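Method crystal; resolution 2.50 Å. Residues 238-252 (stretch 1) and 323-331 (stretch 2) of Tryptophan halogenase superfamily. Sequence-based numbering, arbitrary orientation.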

# COMPACT_ATOMS: atom_id res chain seq x y z
N GLY B 238 24.89 1.39 16.44
CA GLY B 238 24.94 2.86 16.49
C GLY B 238 23.62 3.60 16.38
O GLY B 238 22.56 3.00 16.25
N PHE B 239 23.70 4.93 16.41
CA PHE B 239 22.55 5.83 16.46
C PHE B 239 22.58 6.88 15.33
O PHE B 239 23.57 7.61 15.23
CB PHE B 239 22.51 6.55 17.82
CG PHE B 239 21.17 7.13 18.15
CD1 PHE B 239 20.16 6.31 18.63
CD2 PHE B 239 20.91 8.47 17.97
CE1 PHE B 239 18.91 6.83 18.92
CE2 PHE B 239 19.64 9.00 18.26
CZ PHE B 239 18.64 8.16 18.73
N GLU B 240 21.52 6.96 14.52
CA GLU B 240 21.39 8.04 13.52
C GLU B 240 20.72 9.22 14.18
O GLU B 240 19.50 9.18 14.44
CB GLU B 240 20.55 7.66 12.27
CG GLU B 240 20.76 6.29 11.66
CD GLU B 240 22.07 6.14 10.96
OE1 GLU B 240 22.88 5.31 11.42
OE2 GLU B 240 22.27 6.83 9.94
N ASP B 241 21.49 10.28 14.43
CA ASP B 241 20.97 11.47 15.09
C ASP B 241 20.19 12.32 14.09
O ASP B 241 20.62 12.46 12.95
CB ASP B 241 22.08 12.32 15.71
CG ASP B 241 21.59 13.06 16.94
OD1 ASP B 241 21.08 14.20 16.78
OD2 ASP B 241 21.66 12.48 18.06
N TRP B 242 19.05 12.85 14.53
CA TRP B 242 18.16 13.65 13.68
C TRP B 242 17.91 15.09 14.22
O TRP B 242 17.02 15.79 13.70
CB TRP B 242 16.83 12.91 13.47
CG TRP B 242 16.87 11.73 12.48
CD1 TRP B 242 17.83 11.46 11.55
CD2 TRP B 242 15.89 10.72 12.34
NE1 TRP B 242 17.51 10.32 10.84
CE2 TRP B 242 16.32 9.84 11.31
CE3 TRP B 242 14.69 10.45 13.00
CZ2 TRP B 242 15.58 8.73 10.91
CZ3 TRP B 242 13.95 9.33 12.60
CH2 TRP B 242 14.40 8.50 11.56
N GLY B 243 18.72 15.54 15.21
CA GLY B 243 18.64 16.90 15.77
C GLY B 243 18.82 17.98 14.70
O GLY B 243 18.27 19.05 14.80
N ARG B 244 19.57 17.66 13.66
CA ARG B 244 19.73 18.53 12.51
C ARG B 244 18.40 18.88 11.81
O ARG B 244 18.22 20.02 11.40
CB ARG B 244 20.74 17.91 11.52
CG ARG B 244 20.18 16.77 10.69
CD ARG B 244 21.17 15.78 10.14
NE ARG B 244 21.12 15.75 8.68
CZ ARG B 244 21.49 14.72 7.91
NH1 ARG B 244 21.95 13.57 8.43
NH2 ARG B 244 21.40 14.84 6.58
N TRP B 245 17.47 17.91 11.71
CA TRP B 245 16.16 18.16 11.11
C TRP B 245 15.13 18.75 12.08
O TRP B 245 14.21 19.42 11.65
CB TRP B 245 15.54 16.88 10.56
CG TRP B 245 16.33 16.12 9.56
CD1 TRP B 245 16.75 14.83 9.67
CD2 TRP B 245 16.77 16.58 8.29
NE1 TRP B 245 17.45 14.46 8.55
CE2 TRP B 245 17.46 15.51 7.68
CE3 TRP B 245 16.66 17.78 7.60
CZ2 TRP B 245 18.03 15.60 6.40
CZ3 TRP B 245 17.22 17.88 6.34
CH2 TRP B 245 17.89 16.79 5.75
N LEU B 246 15.25 18.48 13.39
CA LEU B 246 14.24 18.88 14.38
C LEU B 246 14.88 19.76 15.43
O LEU B 246 15.83 19.33 16.07
CB LEU B 246 13.63 17.63 15.03
CG LEU B 246 12.81 16.79 14.04
CD1 LEU B 246 12.74 15.32 14.41
CD2 LEU B 246 11.41 17.35 13.91
N PRO B 247 14.39 21.00 15.60
CA PRO B 247 15.10 21.94 16.50
C PRO B 247 15.08 21.53 17.98
O PRO B 247 16.13 21.55 18.63
CB PRO B 247 14.34 23.25 16.31
CG PRO B 247 12.97 22.86 15.87
CD PRO B 247 13.12 21.57 15.11
N CYS B 248 13.91 21.14 18.49
CA CYS B 248 13.72 20.96 19.92
C CYS B 248 14.58 19.80 20.45
O CYS B 248 14.76 18.76 19.79
CB CYS B 248 12.25 20.79 20.26
SG CYS B 248 11.27 22.26 19.86
N ASP B 249 15.14 20.03 21.64
CA ASP B 249 16.13 19.14 22.24
C ASP B 249 15.94 18.90 23.76
O ASP B 249 16.80 18.32 24.40
CB ASP B 249 17.53 19.70 21.95
CG ASP B 249 17.83 20.98 22.73
OD1 ASP B 249 16.92 21.77 23.02
OD2 ASP B 249 19.01 21.19 23.07
N ALA B 250 14.80 19.30 24.33
CA ALA B 250 14.53 19.10 25.75
C ALA B 250 13.04 19.14 26.01
O ALA B 250 12.26 19.61 25.16
CB ALA B 250 15.21 20.19 26.55
N ALA B 251 12.64 18.67 27.20
CA ALA B 251 11.25 18.75 27.60
C ALA B 251 11.05 18.72 29.11
O ALA B 251 11.81 18.07 29.84
CB ALA B 251 10.47 17.61 26.96
N TYR B 252 9.99 19.40 29.57
CA TYR B 252 9.52 19.32 30.93
C TYR B 252 8.12 18.67 30.96
O TYR B 252 7.27 19.00 30.14
CB TYR B 252 9.43 20.72 31.54
CG TYR B 252 10.73 21.25 32.13
CD1 TYR B 252 11.25 20.73 33.29
CD2 TYR B 252 11.39 22.33 31.54
CE1 TYR B 252 12.40 21.24 33.85
CE2 TYR B 252 12.54 22.85 32.09
CZ TYR B 252 13.05 22.30 33.24
OH TYR B 252 14.23 22.80 33.79
N PRO B 323 15.95 14.80 28.72
CA PRO B 323 16.63 15.00 27.43
C PRO B 323 15.93 14.28 26.26
O PRO B 323 15.42 13.16 26.38
CB PRO B 323 18.05 14.45 27.67
CG PRO B 323 18.25 14.55 29.14
CD PRO B 323 16.89 14.34 29.76
N PHE B 324 15.89 15.00 25.15
CA PHE B 324 15.31 14.54 23.93
C PHE B 324 16.50 14.34 23.08
O PHE B 324 17.39 15.18 23.06
CB PHE B 324 14.45 15.64 23.31
CG PHE B 324 13.01 15.57 23.67
CD1 PHE B 324 12.57 14.92 24.84
CD2 PHE B 324 12.07 16.17 22.83
CE1 PHE B 324 11.22 14.85 25.14
CE2 PHE B 324 10.72 16.12 23.14
CZ PHE B 324 10.30 15.46 24.29
N ARG B 325 16.52 13.23 22.37
CA ARG B 325 17.51 13.05 21.33
C ARG B 325 16.86 12.33 20.14
O ARG B 325 16.88 11.13 20.05
CB ARG B 325 18.70 12.33 21.91
CG ARG B 325 19.88 12.34 20.96
CD ARG B 325 20.90 11.30 21.37
NE ARG B 325 22.08 11.34 20.52
CZ ARG B 325 23.14 10.56 20.68
NH1 ARG B 325 24.18 10.71 19.86
NH2 ARG B 325 23.16 9.63 21.64
N PRO B 326 16.25 13.10 19.22
CA PRO B 326 15.53 12.57 18.07
C PRO B 326 16.40 11.74 17.15
O PRO B 326 17.52 12.16 16.82
CB PRO B 326 15.11 13.81 17.30
CG PRO B 326 15.22 14.94 18.24
CD PRO B 326 16.28 14.58 19.21
N GLY B 327 15.91 10.60 16.73
CA GLY B 327 16.69 9.75 15.85
C GLY B 327 16.33 8.30 16.01
O GLY B 327 15.41 7.97 16.75
N ARG B 328 17.05 7.44 15.31
CA ARG B 328 16.79 6.02 15.34
C ARG B 328 18.07 5.22 15.47
O ARG B 328 19.12 5.59 14.93
CB ARG B 328 15.99 5.58 14.09
CG ARG B 328 16.82 5.47 12.83
CD ARG B 328 16.01 5.07 11.62
NE ARG B 328 16.88 5.01 10.47
CZ ARG B 328 17.76 4.04 10.22
NH1 ARG B 328 17.90 2.99 11.03
NH2 ARG B 328 18.53 4.13 9.14
N ARG B 329 17.96 4.12 16.20
CA ARG B 329 18.95 3.04 16.24
C ARG B 329 19.27 2.59 14.80
O ARG B 329 18.36 2.42 14.01
CB ARG B 329 18.34 1.90 17.07
CG ARG B 329 19.23 0.71 17.36
CD ARG B 329 20.36 1.09 18.28
NE ARG B 329 19.96 1.73 19.52
CZ ARG B 329 20.79 2.38 20.33
NH1 ARG B 329 22.11 2.53 20.03
NH2 ARG B 329 20.30 2.90 21.45
N SER B 330 20.53 2.41 14.46
CA SER B 330 20.92 2.17 13.06
C SER B 330 20.33 0.90 12.45
O SER B 330 20.00 0.86 11.27
CB SER B 330 22.46 2.16 12.93
OG SER B 330 22.97 3.42 13.33
N GLN B 331 20.25 -0.16 13.25
CA GLN B 331 19.49 -1.34 12.92
C GLN B 331 18.73 -1.71 14.19
O GLN B 331 19.29 -1.73 15.25
CB GLN B 331 20.39 -2.45 12.33
CG GLN B 331 21.14 -3.37 13.27
CD GLN B 331 22.13 -4.27 12.49
OE1 GLN B 331 23.13 -3.75 12.01
NE2 GLN B 331 21.85 -5.58 12.36

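Stretch 2 runs alongside stretch 1 in the opposite direction. Pro-323 lies opposite Ala-250 in an antiparallel, non-hydrogen-bonded bridge, with 4.9 Å between Pro-323 CA and Ala-250 CA but no close atomic contact; the packing begins at Phe-324. The side chain of Phe-324 points toward stretch 1 and lays one face of its ring over the peptide between Ala-250 and Ala-251; its CE1 lies 3.4 Å from Ala-251 CB. Phe-324 O and Asp-249 O approach to 3.5 Å, but both are acceptors and no hydrogen bond forms between them.

Arg-325 extends a side chain with chi1 to chi3 all t, which carries its guanidinium to Asp-241. Its NE donates to Asp-241 OD2 at 2.7 Å, a hydrogen bond within a salt bridge. The carboxylate meets the guanidinium near its plane, leaving one face to Phe-239, whose CD2 lies 4.0 Å from Arg-325 NE. The other carboxylate oxygen, Asp-241 OD1, accepts from Gly-243 N at 3.1 Å and so ties the acid to the turn that follows.

Pro-326 is held through both backbone and ring. Its O accepts from Trp-242 N at 2.8 Å, while its CB packs 4.0 Å from Leu-246 CD1 and 4.3 Å from Trp-242 CB.

From Gly-327 to Arg-329 the chain forms a strand antiparallel to 239-241, with axes 4.7 Å apart at their closest. Gly-327 faces Asp-241 where a side chain could not fit: a CB would clash with Glu-240 O and Phe-239 CE2, and the backbone angles by themselves call for glycine. The bare CA instead comes within 3.2 Å of Glu-240 O in a CA-H...O contact, and 3.6 Å from Trp-242 CE3.

Arg-328 and Glu-240 form the hydrogen-bonded pair of the ladder, with Glu-240 N to Arg-328 O at 2.8 Å and Arg-328 N to Glu-240 O at 3.1 Å. Their side chains share a sheet face, yet no salt bridge joins them; the guanidinium lies with one face over Glu-240 CG, 4.0 Å from Arg-328 NH2. Arg-328 NH1 instead donates to Ser-330 O at 3.0 Å.

Arg-329 pairs with Phe-239 on the sheet face shared with Asp-241, its guanidinium presenting one face to the ring, with Arg-329 CZ 4.3 Å from Phe-239 CD1. Ser-330 closes the contact with two hydrogen bonds, from Ser-330 N to Gly-238 O at 2.8 Å and from Ser-330 OG to Glu-240 OE1 at 2.7 Å, engaging the glutamate carboxylate that Arg-328 leaves free.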